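Local coordinates for Emp46p (Saccharomyces cerevisiae, PDB 2A6V), which takes part in the secretion of glycoproteins as a calcium-independent cargo receptor, through a carbohydrate recognition domain that binds potassium, at residues G110-R116 / V125-L129; W88-G92 / F189-P194; G83-F87 / S209-L213. All blocks are in the same frame, centred on the assembly; numbering follows the deposited sequence.

Following the chain from the N terminus, the first of these segments lie on strand 84-90, whose two halves serve two contacts: residues 83-87 enter contact 3 and residues 88-92 contact 2. The chain then reaches 110-116 and turns back through 125-129, closing the short loop of contact 1 between neighbouring strands of one sheet. Contact 2 closes next, when the loop at 189-194 returns to the end of strand 84-90, and contact 3 last, when strand 209-218 packs from the other sheet. Contact 1 nests inside contact 2, and 2 inside 3. Each has at least one segment in the sheet of strands 84-90 and 111-115, contact 2 tying a loop to it and contact 3 the opposite sheet.

Contact 1: G110-R116 / V125-L129; sequences GLMILLR and VTAYL. With K (potassium ion), chain C.
Met112 and Tyr128 stand opposite each other as a hydrogen-bonded pair in two antiparallel strands of the legume-lectin-like beta sandwich, Met112 N giving a nearly straight bond (172°) to Tyr128 O at 3.0 Å. Leu114 and Thr126 form the next such pair, while Leu111, Ile113 and Leu115 put their side chains on the other face with Leu129, Ala127 and Val125; there Ile113 CG2 meets Val125 CG1 at 3.6 Å. On the sheet face of Met112, Leu114, Thr126 and Tyr128, the tyrosine can be followed outward. Tyr128 CB lies 3.9 Å from Met112 O. Tyr128 CD2 receives Met112 CE at 3.5 Å, since the methionine runs extended alongside the tyrosine and bends only at its last torsion (chi3 69°). Tyr128 CE2 also has that methyl nearby, with Leu114 CD2 a little further off. At the tip, Tyr128 OH binds the potassium ion at 2.9 Å, in the plane of the ring; the carbonyl oxygens of Ile138, Glu139 and Ser141 and two waters complete the site. The guanidinium of Arg116, salt-bridged to Asp119, is tied in through another water, which accepts from Arg116 NE and Thr126 OG1 and donates to Tyr128 OH at 2.7 Å.

Contact 2: W88-G92 / F189-P194; sequences WLKQG and FMGSSP
At one end of the beta sandwich, the loop between strands 179-184 and 196-202 folds over the end of strand 84-90, and Phe189 and Ser193 of that loop meet Leu89 and Gln91. The Phe189 ring enters with its far edge leading: Phe189 CZ lies 3.4 Å from Leu89 O, which sits near the ring plane. That carbonyl oxygen is also the probable acceptor for Leu111 N of the neighbouring strand, so the ring edge reaches a backbone atom already engaged in the sheet. With chi1 at 72°, Phe189 CG stands between its own backbone N and carbonyl carbon, which brings the ring's CZ end up to Leu89 O. Gln91 runs obliquely past the same ring, its amide plane turned 33° from the ring plane, with Gln91 CD 3.6 Å from Phe189 CD1 and Gln91 NE2 3.5 Å from Phe189 CB. Met190 CE approaches Leu89 CD1 at 3.9 Å, the two side chains crossing at about a right angle. Met190 SD lies over one face of the Phe189 ring, displaced toward its rim, and Leu89 is backed by Leu162 of the other sheet. Ser193 OG has two possible acceptors: Gln91 OE1 at 2.8 Å and Phe189 O at 2.7 Å. Its one proton has both within reach, and the geometry leaves the choice open. The bond from Gln91 NE2 to Asn109 OD1 identifies the nitrogen end of the amide and probably holds the group with OE1 toward Ser193 OG.

Contact 3: G83-F87 / S209-L213; sequences GGLAF and SFEIL
Phe210 lays one face of its ring against the backbone at Gly84 and Leu85, and this is the main touch between the two sheets of the beta sandwich here. Strands 84-87 and 209-213 run in roughly the same direction, 29° apart, with axes 8.3 Å apart at their closest approach, so side chains rather than backbone bonds join them. Phe210 CG stands anti to its carbonyl carbon (chi1 -67°), which carries the ring across to Gly84. Gly84 C lies 3.8 Å above the ring plane, displaced toward the rim, with Leu85 N over the same face. Gly84 CA comes within 3.6 Å of Phe210 CZ, and Leu85 CB meets Phe210 CD1, also at 3.6 Å. Further on, the tip of Ile212 reaches Phe87 from the opposite direction. The second shell holds these groups in place: Ala201 of strand 196-202 touches Phe210, Phe72 packs on both Leu85 and Ile212, and Trp70 meets the Phe87 ring with planes at about 45°. On the other side of strand 209-213, Glu211 forms salt bridges with Arg73 and Arg41 through OE1. Glu211 OE2 accepts a hydrogen bond from Ser209 OG at 2.7 Å, using its anti lone pair.

Contact 1: G110-R116 / V125-L129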
# COMPACT_ATOMS: atom_id res chain seq x y z
N GLY A 110 -2.33 -9.03 -9.25
CA GLY A 110 -3.05 -8.15 -8.37
C GLY A 110 -2.93 -6.70 -8.72
O GLY A 110 -2.72 -6.34 -9.88
N LEU A 111 -3.05 -5.87 -7.69
CA LEU A 111 -3.15 -4.43 -7.79
C LEU A 111 -2.04 -3.80 -6.98
O LEU A 111 -1.80 -4.20 -5.85
CB LEU A 111 -4.50 -3.98 -7.26
CG LEU A 111 -4.72 -2.49 -7.02
CD1 LEU A 111 -4.71 -1.68 -8.35
CD2 LEU A 111 -6.02 -2.26 -6.26
N MET A 112 -1.34 -2.87 -7.61
CA MET A 112 -0.31 -2.07 -6.96
C MET A 112 -0.69 -0.61 -7.12
O MET A 112 -0.79 -0.11 -8.25
CB MET A 112 1.05 -2.31 -7.62
CG MET A 112 2.19 -1.55 -6.97
SD MET A 112 3.77 -1.60 -7.79
CE MET A 112 3.42 -0.64 -9.23
N ILE A 113 -0.82 0.11 -6.00
CA ILE A 113 -1.09 1.53 -5.98
C ILE A 113 0.18 2.19 -5.48
O ILE A 113 0.62 1.94 -4.35
CB ILE A 113 -2.30 1.87 -5.09
CG1 ILE A 113 -3.55 1.14 -5.62
CG2 ILE A 113 -2.50 3.37 -5.00
CD1 ILE A 113 -4.80 1.31 -4.77
N LEU A 114 0.79 3.03 -6.31
CA LEU A 114 2.14 3.45 -6.12
C LEU A 114 2.22 4.95 -5.97
O LEU A 114 1.69 5.68 -6.81
CB LEU A 114 2.98 3.00 -7.31
CG LEU A 114 4.42 3.42 -7.34
CD1 LEU A 114 5.23 2.87 -6.18
CD2 LEU A 114 5.02 2.97 -8.66
N LEU A 115 2.88 5.42 -4.91
CA LEU A 115 3.29 6.79 -4.71
C LEU A 115 4.75 6.89 -5.08
O LEU A 115 5.61 6.28 -4.43
CB LEU A 115 3.09 7.26 -3.27
CG LEU A 115 1.65 7.60 -2.91
CD1 LEU A 115 0.71 6.39 -2.99
CD2 LEU A 115 1.57 8.24 -1.57
N ARG A 116 5.05 7.62 -6.15
CA ARG A 116 6.43 7.79 -6.59
C ARG A 116 6.51 9.02 -7.48
O ARG A 116 5.50 9.69 -7.70
CB ARG A 116 6.94 6.55 -7.33
CG ARG A 116 6.47 6.37 -8.76
CD ARG A 116 7.46 5.58 -9.62
NE ARG A 116 7.01 5.47 -11.00
CZ ARG A 116 7.81 5.37 -12.05
NH1 ARG A 116 9.14 5.35 -11.89
NH2 ARG A 116 7.29 5.31 -13.28
N VAL A 125 0.06 9.35 -7.63
CA VAL A 125 -0.46 8.02 -7.41
C VAL A 125 -0.69 7.41 -8.78
O VAL A 125 -1.37 8.00 -9.61
CB VAL A 125 -1.81 8.06 -6.63
CG1 VAL A 125 -2.36 6.67 -6.41
CG2 VAL A 125 -1.67 8.76 -5.31
N THR A 126 -0.11 6.25 -9.02
CA THR A 126 -0.37 5.47 -10.23
C THR A 126 -0.79 4.07 -9.85
O THR A 126 -0.21 3.49 -8.92
CB THR A 126 0.83 5.45 -11.19
OG1 THR A 126 2.06 5.18 -10.48
CG2 THR A 126 1.00 6.82 -11.86
N ALA A 127 -1.84 3.57 -10.48
CA ALA A 127 -2.43 2.29 -10.15
C ALA A 127 -2.21 1.31 -11.29
O ALA A 127 -2.53 1.61 -12.44
CB ALA A 127 -3.91 2.46 -9.85
N TYR A 128 -1.66 0.14 -10.96
CA TYR A 128 -1.28 -0.85 -11.95
C TYR A 128 -1.97 -2.16 -11.62
O TYR A 128 -2.06 -2.57 -10.46
CB TYR A 128 0.22 -1.08 -11.89
CG TYR A 128 1.08 0.05 -12.38
CD1 TYR A 128 1.60 0.02 -13.67
CD2 TYR A 128 1.42 1.11 -11.56
CE1 TYR A 128 2.40 1.04 -14.13
CE2 TYR A 128 2.26 2.15 -12.02
CZ TYR A 128 2.73 2.10 -13.34
OH TYR A 128 3.54 3.10 -13.82
N LEU A 129 -2.41 -2.87 -12.65
CA LEU A 129 -2.88 -4.22 -12.54
C LEU A 129 -1.93 -5.16 -13.26
O LEU A 129 -1.42 -4.83 -14.33
CB LEU A 129 -4.27 -4.32 -13.18
CG LEU A 129 -5.45 -3.88 -12.35
CD1 LEU A 129 -6.69 -3.75 -13.26
CD2 LEU A 129 -5.70 -4.84 -11.22
K K C . 4.57 3.25 -16.49
O HOH W 1 3.02 7.12 -9.00
O HOH W 2 4.26 5.14 -12.14
O HOH W 3 5.41 5.92 -16.16
O HOH W 4 2.80 4.35 -18.44

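Contact 2: W88-G92 / F189-P194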
# COMPACT_ATOMS: atom_id res chain seq x y z
N TRP A 88 -0.59 -2.78 -1.79
CA TRP A 88 -0.80 -3.99 -2.56
C TRP A 88 -2.08 -4.71 -2.16
O TRP A 88 -2.41 -4.82 -0.96
CB TRP A 88 0.33 -4.96 -2.32
CG TRP A 88 1.70 -4.47 -2.59
CD1 TRP A 88 2.53 -3.90 -1.70
CD2 TRP A 88 2.42 -4.52 -3.83
NE1 TRP A 88 3.73 -3.57 -2.29
CE2 TRP A 88 3.68 -3.95 -3.61
CE3 TRP A 88 2.12 -5.01 -5.11
CZ2 TRP A 88 4.65 -3.85 -4.61
CZ3 TRP A 88 3.09 -4.89 -6.12
CH2 TRP A 88 4.34 -4.31 -5.84
N LEU A 89 -2.77 -5.22 -3.17
CA LEU A 89 -3.76 -6.28 -3.02
C LEU A 89 -3.33 -7.37 -4.00
O LEU A 89 -3.36 -7.12 -5.21
CB LEU A 89 -5.17 -5.78 -3.37
CG LEU A 89 -5.75 -4.63 -2.55
CD1 LEU A 89 -7.19 -4.38 -2.99
CD2 LEU A 89 -5.72 -4.91 -1.08
N LYS A 90 -2.89 -8.52 -3.52
CA LYS A 90 -2.33 -9.56 -4.40
C LYS A 90 -2.99 -10.92 -4.18
O LYS A 90 -3.41 -11.24 -3.08
CB LYS A 90 -0.82 -9.68 -4.16
CG LYS A 90 -0.04 -8.43 -4.56
CD LYS A 90 1.40 -8.70 -5.04
CE LYS A 90 2.12 -9.71 -4.20
NZ LYS A 90 3.49 -9.93 -4.69
N GLN A 91 -3.09 -11.71 -5.24
CA GLN A 91 -3.67 -13.06 -5.16
C GLN A 91 -2.72 -14.08 -5.75
O GLN A 91 -1.71 -13.73 -6.36
CB GLN A 91 -5.03 -13.12 -5.88
CG GLN A 91 -4.98 -12.74 -7.36
CD GLN A 91 -6.27 -13.03 -8.10
OE1 GLN A 91 -7.22 -13.58 -7.52
NE2 GLN A 91 -6.31 -12.67 -9.38
N GLY A 92 -3.02 -15.36 -5.53
CA GLY A 92 -2.22 -16.44 -6.09
C GLY A 92 -0.99 -16.74 -5.26
O GLY A 92 -0.74 -16.10 -4.24
N PHE A 189 -10.96 -9.00 -9.15
CA PHE A 189 -10.56 -10.26 -8.52
C PHE A 189 -10.89 -10.36 -7.02
O PHE A 189 -11.06 -11.47 -6.51
CB PHE A 189 -9.08 -10.56 -8.79
CG PHE A 189 -8.12 -9.68 -8.06
CD1 PHE A 189 -7.68 -10.02 -6.79
CD2 PHE A 189 -7.62 -8.53 -8.65
CE1 PHE A 189 -6.78 -9.21 -6.12
CE2 PHE A 189 -6.73 -7.71 -7.97
CZ PHE A 189 -6.31 -8.07 -6.71
N MET A 190 -11.00 -9.23 -6.33
CA MET A 190 -11.26 -9.27 -4.89
C MET A 190 -12.68 -9.68 -4.54
O MET A 190 -12.96 -10.02 -3.40
CB MET A 190 -10.99 -7.91 -4.23
CG MET A 190 -9.56 -7.45 -4.29
SD MET A 190 -9.27 -6.42 -5.71
CE MET A 190 -10.24 -4.91 -5.32
N GLY A 191 -13.60 -9.60 -5.50
CA GLY A 191 -14.97 -10.00 -5.26
C GLY A 191 -15.12 -11.49 -5.06
O GLY A 191 -16.02 -11.94 -4.32
N SER A 192 -14.23 -12.27 -5.67
CA SER A 192 -14.41 -13.71 -5.82
C SER A 192 -13.17 -14.55 -5.47
O SER A 192 -13.11 -15.74 -5.79
CB SER A 192 -14.83 -14.01 -7.26
OG SER A 192 -13.82 -13.60 -8.18
N SER A 193 -12.18 -13.95 -4.82
CA SER A 193 -10.98 -14.69 -4.43
C SER A 193 -10.38 -14.09 -3.17
O SER A 193 -10.50 -12.88 -2.94
CB SER A 193 -9.95 -14.68 -5.56
OG SER A 193 -9.35 -13.40 -5.71
N PRO A 194 -9.75 -14.92 -2.34
CA PRO A 194 -9.00 -14.39 -1.20
C PRO A 194 -7.80 -13.60 -1.72
O PRO A 194 -7.29 -13.90 -2.79
CB PRO A 194 -8.55 -15.65 -0.45
CG PRO A 194 -9.43 -16.75 -0.96
CD PRO A 194 -9.71 -16.40 -2.39

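Contact 3: G83-F87 / S209-L213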
# COMPACT_ATOMS: atom_id res chain seq x y z
N GLY A 83 12.87 6.02 -5.63
CA GLY A 83 12.22 5.41 -4.49
C GLY A 83 10.74 5.67 -4.50
O GLY A 83 10.26 6.61 -5.13
N GLY A 84 9.99 4.85 -3.79
CA GLY A 84 8.56 4.99 -3.75
C GLY A 84 7.91 4.08 -2.74
O GLY A 84 8.58 3.23 -2.14
N LEU A 85 6.60 4.25 -2.57
CA LEU A 85 5.76 3.60 -1.58
C LEU A 85 4.56 2.95 -2.27
O LEU A 85 3.81 3.60 -3.01
CB LEU A 85 5.30 4.64 -0.57
CG LEU A 85 4.19 4.25 0.39
CD1 LEU A 85 4.59 3.17 1.37
CD2 LEU A 85 3.74 5.48 1.18
N ALA A 86 4.40 1.65 -2.07
CA ALA A 86 3.37 0.85 -2.73
C ALA A 86 2.37 0.27 -1.76
O ALA A 86 2.75 -0.13 -0.64
CB ALA A 86 4.01 -0.26 -3.57
N PHE A 87 1.12 0.20 -2.18
CA PHE A 87 0.06 -0.49 -1.45
C PHE A 87 -0.46 -1.59 -2.34
O PHE A 87 -0.77 -1.32 -3.50
CB PHE A 87 -1.04 0.50 -1.08
CG PHE A 87 -0.54 1.58 -0.19
CD1 PHE A 87 -0.44 1.37 1.17
CD2 PHE A 87 -0.14 2.81 -0.71
CE1 PHE A 87 0.05 2.37 2.00
CE2 PHE A 87 0.34 3.79 0.11
CZ PHE A 87 0.44 3.57 1.48
N SER A 209 12.13 8.90 4.12
CA SER A 209 11.57 8.08 5.18
C SER A 209 10.10 7.81 4.90
O SER A 209 9.24 8.66 5.17
CB SER A 209 11.76 8.74 6.55
OG SER A 209 11.35 7.83 7.57
N PHE A 210 9.81 6.64 4.35
CA PHE A 210 8.44 6.21 4.12
C PHE A 210 7.91 5.56 5.37
O PHE A 210 8.51 4.61 5.87
CB PHE A 210 8.37 5.24 2.93
CG PHE A 210 8.72 5.88 1.61
CD1 PHE A 210 7.83 6.75 1.00
CD2 PHE A 210 9.93 5.62 0.99
CE1 PHE A 210 8.11 7.32 -0.23
CE2 PHE A 210 10.22 6.21 -0.24
CZ PHE A 210 9.30 7.06 -0.84
N GLU A 211 6.78 6.06 5.85
CA GLU A 211 6.27 5.70 7.18
C GLU A 211 4.80 5.35 7.15
O GLU A 211 4.03 5.96 6.41
CB GLU A 211 6.50 6.84 8.16
CG GLU A 211 7.92 7.36 8.12
CD GLU A 211 8.25 8.41 9.16
OE1 GLU A 211 7.35 8.79 9.94
OE2 GLU A 211 9.41 8.84 9.21
N ILE A 212 4.41 4.37 7.97
CA ILE A 212 3.01 3.96 8.13
C ILE A 212 2.58 4.28 9.57
O ILE A 212 3.16 3.76 10.53
CB ILE A 212 2.84 2.45 7.83
CG1 ILE A 212 3.29 2.12 6.39
CG2 ILE A 212 1.42 2.03 8.05
CD1 ILE A 212 2.46 2.76 5.28
N LEU A 213 1.55 5.10 9.72
CA LEU A 213 1.08 5.52 11.03
C LEU A 213 -0.14 4.74 11.50
O LEU A 213 -0.34 4.55 12.70
CB LEU A 213 0.74 7.02 11.02
CG LEU A 213 1.94 7.94 11.19
CD1 LEU A 213 2.89 7.88 10.03
CD2 LEU A 213 1.41 9.34 11.41